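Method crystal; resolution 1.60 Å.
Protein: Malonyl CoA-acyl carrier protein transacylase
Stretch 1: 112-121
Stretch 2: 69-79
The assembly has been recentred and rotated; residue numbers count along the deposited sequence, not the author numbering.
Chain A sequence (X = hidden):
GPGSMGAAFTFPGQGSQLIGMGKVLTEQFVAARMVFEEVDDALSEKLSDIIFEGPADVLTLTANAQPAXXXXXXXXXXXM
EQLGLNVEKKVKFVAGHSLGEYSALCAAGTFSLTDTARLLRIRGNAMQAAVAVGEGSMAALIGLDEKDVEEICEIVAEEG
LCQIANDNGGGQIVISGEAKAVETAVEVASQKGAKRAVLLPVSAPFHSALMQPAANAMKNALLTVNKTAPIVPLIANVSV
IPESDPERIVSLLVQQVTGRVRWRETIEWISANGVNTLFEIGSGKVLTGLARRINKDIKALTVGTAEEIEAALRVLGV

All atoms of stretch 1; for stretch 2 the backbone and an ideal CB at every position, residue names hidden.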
ATOM      1  N   SER A 112       9.910  -6.670 -12.870  1.00  9.29           N
ATOM      2  CA  SER A 112       9.157  -7.820 -13.378  1.00  9.43           C
ATOM      3  C   SER A 112       8.211  -8.336 -12.297  1.00  8.74           C
ATOM      4  O   SER A 112       8.415  -8.084 -11.106  1.00  9.57           O
ATOM      5  CB  SER A 112      10.066  -8.976 -13.803  1.00  9.68           C
ATOM      6  OG  SER A 112      10.710  -9.615 -12.679  1.00  9.73           O
ATOM      7  N   LEU A 113       7.224  -9.109 -12.721  1.00  8.78           N
ATOM      8  CA  LEU A 113       6.311  -9.726 -11.750  1.00  8.28           C
ATOM      9  C   LEU A 113       7.025 -10.680 -10.783  1.00  8.38           C
ATOM     10  O   LEU A 113       6.783 -10.652  -9.573  1.00  8.39           O
ATOM     11  CB  LEU A 113       5.180 -10.453 -12.484  1.00  8.40           C
ATOM     12  CG  LEU A 113       4.162 -11.164 -11.555  1.00  7.34           C
ATOM     13  CD1 LEU A 113       3.399 -10.192 -10.629  1.00  8.59           C
ATOM     14  CD2 LEU A 113       3.165 -11.923 -12.386  1.00 10.03           C
ATOM     15  N   THR A 114       7.918 -11.512 -11.306  1.00  8.66           N
ATOM     16  CA  THR A 114       8.658 -12.417 -10.441  1.00  8.41           C
ATOM     17  C   THR A 114       9.502 -11.650  -9.400  1.00  8.28           C
ATOM     18  O   THR A 114       9.524 -11.999  -8.203  1.00  8.80           O
ATOM     19  CB  THR A 114       9.512 -13.395 -11.300  1.00  9.01           C
ATOM     20  OG1 THR A 114       8.672 -14.487 -11.720  1.00 10.65           O
ATOM     21  CG2 THR A 114      10.714 -13.957 -10.511  1.00  9.25           C
ATOM     22  N   ASP A 115      10.185 -10.584  -9.839  1.00  8.07           N
ATOM     23  CA  ASP A 115      10.985  -9.795  -8.911  1.00  7.87           C
ATOM     24  C   ASP A 115      10.135  -9.062  -7.891  1.00  7.84           C
ATOM     25  O   ASP A 115      10.521  -8.952  -6.739  1.00  7.71           O
ATOM     26  CB  ASP A 115      11.915  -8.832  -9.672  1.00  8.43           C
ATOM     27  CG  ASP A 115      13.054  -9.567 -10.371  1.00 11.70           C
ATOM     28  OD1 ASP A 115      13.327 -10.767 -10.059  1.00 12.87           O
ATOM     29  OD2 ASP A 115      13.714  -8.929 -11.227  1.00 14.55           O
ATOM     30  N   THR A 116       8.978  -8.548  -8.321  1.00  8.22           N
ATOM     31  CA  THR A 116       8.102  -7.837  -7.385  1.00  7.70           C
ATOM     32  C   THR A 116       7.590  -8.786  -6.309  1.00  7.22           C
ATOM     33  O   THR A 116       7.561  -8.433  -5.118  1.00  7.53           O
ATOM     34  CB  THR A 116       6.925  -7.208  -8.131  1.00  7.36           C
ATOM     35  OG1 THR A 116       7.438  -6.344  -9.168  1.00  7.49           O
ATOM     36  CG2 THR A 116       6.101  -6.341  -7.160  1.00  8.57           C
ATOM     37  N   ALA A 117       7.224 -10.005  -6.715  1.00  7.07           N
ATOM     38  CA  ALA A 117       6.806 -11.006  -5.717  1.00  6.41           C
ATOM     39  C   ALA A 117       7.910 -11.272  -4.691  1.00  6.85           C
ATOM     40  O   ALA A 117       7.659 -11.279  -3.485  1.00  6.52           O
ATOM     41  CB  ALA A 117       6.388 -12.309  -6.400  1.00  7.41           C
ATOM     42  N   ARG A 118       9.131 -11.460  -5.171  1.00  6.78           N
ATOM     43  CA  ARG A 118      10.230 -11.763  -4.284  1.00  6.99           C
ATOM     44  C   ARG A 118      10.586 -10.571  -3.403  1.00  7.48           C
ATOM     45  O   ARG A 118      10.873 -10.751  -2.218  1.00  7.92           O
ATOM     46  CB  ARG A 118      11.448 -12.244  -5.096  1.00  7.64           C
ATOM     47  CG  ARG A 118      11.236 -13.623  -5.735  1.00  8.38           C
ATOM     48  CD  ARG A 118      12.379 -13.947  -6.663  1.00 11.56           C
ATOM     49  NE  ARG A 118      12.187 -15.275  -7.220  1.00 13.10           N
ATOM     50  CZ  ARG A 118      12.889 -15.767  -8.231  1.00 17.36           C
ATOM     51  NH1 ARG A 118      13.816 -15.023  -8.839  1.00 16.10           N
ATOM     52  NH2 ARG A 118      12.643 -17.005  -8.644  1.00 19.07           N
ATOM     53  N   LEU A 119      10.548  -9.373  -3.967  1.00  6.96           N
ATOM     54  CA  LEU A 119      10.837  -8.176  -3.167  1.00  6.90           C
ATOM     55  C   LEU A 119       9.829  -8.050  -2.034  1.00  6.44           C
ATOM     56  O   LEU A 119      10.216  -7.701  -0.922  1.00  7.31           O
ATOM     57  CB  LEU A 119      10.813  -6.888  -4.017  1.00  7.46           C
ATOM     58  CG  LEU A 119      12.001  -6.662  -4.957  1.00  7.32           C
ATOM     59  CD1 LEU A 119      11.605  -5.577  -5.957  1.00  8.78           C
ATOM     60  CD2 LEU A 119      13.251  -6.248  -4.166  1.00  8.79           C
ATOM     61  N   LEU A 120       8.546  -8.329  -2.316  1.00  6.97           N
ATOM     62  CA  LEU A 120       7.504  -8.187  -1.284  1.00  7.07           C
ATOM     63  C   LEU A 120       7.563  -9.270  -0.218  1.00  6.88           C
ATOM     64  O   LEU A 120       7.287  -9.012   0.947  1.00  7.47           O
ATOM     65  CB  LEU A 120       6.102  -8.084  -1.907  1.00  6.87           C
ATOM     66  CG  LEU A 120       5.912  -6.748  -2.639  1.00  6.71           C
ATOM     67  CD1 LEU A 120       4.597  -6.827  -3.375  1.00  6.91           C
ATOM     68  CD2 LEU A 120       5.927  -5.575  -1.640  1.00  7.85           C
ATOM     69  N   ARG A 121       7.996 -10.468  -0.606  1.00  7.10           N
ATOM     70  CA  ARG A 121       8.250 -11.511   0.374  1.00  6.55           C
ATOM     71  C   ARG A 121       9.442 -11.133   1.294  1.00  7.22           C
ATOM     72  O   ARG A 121       9.363 -11.275   2.507  1.00  8.39           O
ATOM     73  CB  ARG A 121       8.434 -12.858  -0.345  1.00  7.44           C
ATOM     74  CG  ARG A 121       8.952 -14.009   0.512  1.00  6.70           C
ATOM     75  CD  ARG A 121       8.127 -14.293   1.765  1.00  9.05           C
ATOM     76  NE  ARG A 121       6.691 -14.532   1.520  1.00  8.52           N
ATOM     77  CZ  ARG A 121       6.170 -15.696   1.120  1.00 10.06           C
ATOM     78  NH1 ARG A 121       6.940 -16.730   0.775  1.00 10.42           N
ATOM     79  NH2 ARG A 121       4.844 -15.805   1.033  1.00 10.72           N
ATOM     80  N   UNK A  69      -1.503  -9.330  -2.080  1.00  5.52           N
ATOM     81  CA  UNK A  69      -2.238  -8.142  -2.533  1.00  4.97           C
ATOM     82  C   UNK A  69      -1.690  -7.651  -3.866  1.00  5.92           C
ATOM     83  O   UNK A  69      -2.468  -7.217  -4.740  1.00  6.35           O
ATOM     84  CB  UNK A  69      -2.159  -7.027  -1.489  1.00  4.97           C
ATOM     85  N   UNK A  70      -0.359  -7.699  -4.030  1.00  5.12           N
ATOM     86  CA  UNK A  70       0.234  -7.297  -5.299  1.00  5.85           C
ATOM     87  C   UNK A  70      -0.271  -8.213  -6.422  1.00  6.10           C
ATOM     88  O   UNK A  70      -0.619  -7.731  -7.499  1.00  6.89           O
ATOM     89  CB  UNK A  70       1.761  -7.334  -5.216  1.00  5.85           C
ATOM     90  N   UNK A  71      -0.357  -9.520  -6.150  1.00  5.94           N
ATOM     91  CA  UNK A  71      -0.822 -10.479  -7.186  1.00  5.60           C
ATOM     92  C   UNK A  71      -2.241 -10.109  -7.641  1.00  6.42           C
ATOM     93  O   UNK A  71      -2.520 -10.112  -8.831  1.00  6.92           O
ATOM     94  CB  UNK A  71      -0.797 -11.913  -6.652  1.00  5.60           C
ATOM     95  N   UNK A  72      -3.133  -9.807  -6.696  1.00  6.26           N
ATOM     96  CA  UNK A  72      -4.498  -9.443  -7.077  1.00  7.11           C
ATOM     97  C   UNK A  72      -4.470  -8.188  -7.950  1.00  7.33           C
ATOM     98  O   UNK A  72      -5.125  -8.145  -8.994  1.00  7.03           O
ATOM     99  CB  UNK A  72      -5.367  -9.218  -5.838  1.00  7.11           C
ATOM    100  N   UNK A  73      -3.704  -7.173  -7.544  1.00  6.63           N
ATOM    101  CA  UNK A  73      -3.612  -5.948  -8.336  1.00  6.72           C
ATOM    102  C   UNK A  73      -3.076  -6.216  -9.743  1.00  7.08           C
ATOM    103  O   UNK A  73      -3.626  -5.728 -10.744  1.00  7.14           O
ATOM    104  CB  UNK A  73      -2.717  -4.931  -7.625  1.00  6.72           C
ATOM    105  N   UNK A  74      -2.010  -7.002  -9.809  1.00  7.10           N
ATOM    106  CA  UNK A  74      -1.397  -7.296 -11.133  1.00  8.11           C
ATOM    107  C   UNK A  74      -2.288  -8.184 -12.003  1.00  8.39           C
ATOM    108  O   UNK A  74      -2.289  -8.040 -13.224  1.00  8.95           O
ATOM    109  CB  UNK A  74      -0.040  -7.977 -10.946  1.00  8.11           C
ATOM    110  N   UNK A  75      -3.082  -9.070 -11.389  1.00  8.14           N
ATOM    111  CA  UNK A  75      -4.071  -9.841 -12.178  1.00  9.35           C
ATOM    112  C   UNK A  75      -5.063  -8.866 -12.846  1.00  9.69           C
ATOM    113  O   UNK A  75      -5.350  -8.987 -14.045  1.00  9.62           O
ATOM    114  CB  UNK A  75      -4.817 -10.840 -11.291  1.00  9.35           C
ATOM    115  N   UNK A  76      -5.572  -7.900 -12.088  1.00  9.27           N
ATOM    116  CA  UNK A  76      -6.449  -6.875 -12.678  1.00  9.50           C
ATOM    117  C   UNK A  76      -5.742  -6.114 -13.814  1.00 10.13           C
ATOM    118  O   UNK A  76      -6.326  -5.952 -14.908  1.00 10.39           O
ATOM    119  CB  UNK A  76      -6.908  -5.891 -11.600  1.00  9.50           C
ATOM    120  N   UNK A  77      -4.497  -5.676 -13.589  1.00  9.50           N
ATOM    121  CA  UNK A  77      -3.751  -4.949 -14.629  1.00 10.06           C
ATOM    122  C   UNK A  77      -3.627  -5.797 -15.899  1.00 10.72           C
ATOM    123  O   UNK A  77      -3.843  -5.299 -17.023  1.00 11.12           O
ATOM    124  CB  UNK A  77      -2.362  -4.560 -14.119  1.00 10.06           C
ATOM    125  N   UNK A  78      -3.255  -7.069 -15.730  1.00 10.39           N
ATOM    126  CA  UNK A  78      -3.029  -7.901 -16.914  1.00 11.39           C
ATOM    127  C   UNK A  78      -4.303  -8.153 -17.692  1.00 12.57           C
ATOM    128  O   UNK A  78      -4.271  -8.169 -18.934  1.00 13.20           O
ATOM    129  CB  UNK A  78      -2.406  -9.238 -16.509  1.00 11.39           C
ATOM    130  N   UNK A  79      -5.413  -8.364 -16.983  1.00 11.88           N
ATOM    131  CA  UNK A  79      -6.717  -8.473 -17.666  1.00 13.27           C
ATOM    132  C   UNK A  79      -7.053  -7.186 -18.435  1.00 13.62           C
ATOM    133  O   UNK A  79      -7.424  -7.245 -19.612  1.00 14.10           O
ATOM    134  CB  UNK A  79      -7.822  -8.776 -16.652  1.00 13.27           C
TER

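Stretch 2 is helical throughout and runs nearly antiparallel to the helix of 113-121, at 157° between N-to-C directions and with 10.5 Å between the axes at closest approach. That spacing leaves room for side chains of some length between the backbones.

At position 69, CA-to-CB points sideways and the ideal CB has no atom of stretch 1 within 5.5 Å, so the visible atoms hardly restrict the choice. The residue is Leu69, which makes no contact with stretch 1.

Position 70 is the most constrained. Its CA-to-CB bond points toward stretch 1, and its ideal CB lies a tight 3.4 Å from Leu120 CD1 and 4.9 Å from Thr116 CG2. Branching at CB would be hard to fit beside Leu120, yet beyond it lies an apolar hollow lined by Leu113, Thr116, Ala117 and Leu120. A long, unbranched or late-branching apolar chain, methionine or perhaps leucine, would suit. The residue is Met70, a knob in the hole formed by those four residues. With chi1 t and chi2 and chi3 both m, the chain leaves CB beside Leu120 and then folds along the other helix: CG lies 3.7 Å from Thr116 CG2, SD 3.6 Å from Leu113 CD1, and CE 3.9 Å from Ala117 CB. The terminal methyl also comes within 3.6 Å of the backbone, measured from Met70 CE to Ala117 N.

Positions 71, 72 and 73 have no atom of stretch 1 near their ideal CB atoms; many helix-compatible residues would do. They are Ala71, Val72 and Ser73, and the Ser73 hydroxyl is hydrogen-bonded elsewhere in the structure.

Position 74, one turn after 70, again points toward stretch 1, with its ideal CB 4.1 Å from Leu113 CD1. An apolar side chain is favoured, and alanine, leucine or methionine are all plausible. The residue is Met74. Its CG packs 4.1 Å from Leu113 CD1, a lighter contact than that of Met70.

At positions 75, 76 and 77 no atom of stretch 1 lies within 5.5 Å of the ideal CB, so any residue that tolerates a helix would be compatible; they are Ala75, Val76 and Ile77.

Position 78 points toward stretch 1, but its ideal CB has nothing of it within 5.5 Å. Only a long side chain could span the gap to Leu113; lysine, arginine or glutamine could do so, and a shorter residue would simply stop short. The residue is Arg78, whose NH2 reaches 3.9 Å from Leu113 CB. The guanidinium lies obliquely to that carbon and forms no hydrogen bond to stretch 1.

Position 79 is out of reach and leaves the choice open; it is Val79.

Stretch 2 69-79: LMAVSMAVIRV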
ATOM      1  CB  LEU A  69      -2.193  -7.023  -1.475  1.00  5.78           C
ATOM      2  CG  LEU A  69      -3.259  -7.231  -0.368  1.00  4.13           C
ATOM      3  CD1 LEU A  69      -2.939  -6.365   0.860  1.00  6.95           C
ATOM      4  CD2 LEU A  69      -4.652  -6.893  -0.911  1.00  4.86           C
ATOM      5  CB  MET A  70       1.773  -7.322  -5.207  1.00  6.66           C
ATOM      6  CG  MET A  70       2.528  -6.925  -6.503  1.00  6.58           C
ATOM      7  SD  MET A  70       2.704  -8.338  -7.644  1.00  7.51           S
ATOM      8  CE  MET A  70       3.712  -9.461  -6.677  1.00  7.34           C
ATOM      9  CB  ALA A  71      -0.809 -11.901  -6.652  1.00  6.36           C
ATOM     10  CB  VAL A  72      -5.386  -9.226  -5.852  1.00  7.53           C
ATOM     11  CG1 VAL A  72      -6.794  -8.745  -6.274  1.00  9.42           C
ATOM     12  CG2 VAL A  72      -5.472 -10.533  -5.048  1.00  8.78           C
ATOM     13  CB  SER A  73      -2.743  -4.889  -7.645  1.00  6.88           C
ATOM     14  OG  SER A  73      -3.394  -4.314  -6.530  1.00  6.56           O
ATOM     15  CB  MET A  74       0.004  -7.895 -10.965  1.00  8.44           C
ATOM     16  CG  MET A  74       1.045  -6.830 -10.595  1.00 10.49           C
ATOM     17  SD  MET A  74       1.124  -5.416 -11.750  1.00 11.03           S
ATOM     18  CE  MET A  74       1.430  -6.243 -13.316  1.00 12.90           C
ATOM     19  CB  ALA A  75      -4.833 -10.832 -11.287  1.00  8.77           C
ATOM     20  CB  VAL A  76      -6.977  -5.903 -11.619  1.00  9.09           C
ATOM     21  CG1 VAL A  76      -7.736  -4.728 -12.292  1.00  8.89           C
ATOM     22  CG2 VAL A  76      -7.879  -6.638 -10.649  1.00  9.92           C
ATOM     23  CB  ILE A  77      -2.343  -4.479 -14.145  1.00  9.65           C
ATOM     24  CG1 ILE A  77      -2.452  -3.406 -13.033  1.00 10.02           C
ATOM     25  CG2 ILE A  77      -1.465  -3.981 -15.349  1.00 11.57           C
ATOM     26  CD1 ILE A  77      -3.036  -2.017 -13.494  1.00 11.72           C
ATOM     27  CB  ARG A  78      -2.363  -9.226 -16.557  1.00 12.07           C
ATOM     28  CG  ARG A  78      -0.986  -9.033 -16.019  1.00 14.02           C
ATOM     29  CD  ARG A  78       0.014  -8.937 -17.133  1.00 17.36           C
ATOM     30  NE  ARG A  78       1.372  -8.864 -16.588  1.00 15.49           N
ATOM     31  CZ  ARG A  78       2.114  -9.930 -16.258  1.00 18.84           C
ATOM     32  NH1 ARG A  78       1.639 -11.165 -16.362  1.00 20.18           N
ATOM     33  NH2 ARG A  78       3.329  -9.752 -15.801  1.00 16.32           N
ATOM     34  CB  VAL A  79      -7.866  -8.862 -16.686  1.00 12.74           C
ATOM     35  CG1 VAL A  79      -9.248  -8.796 -17.390  1.00 14.73           C
ATOM     36  CG2 VAL A  79      -7.637 -10.248 -16.115  1.00 12.16           C
TER
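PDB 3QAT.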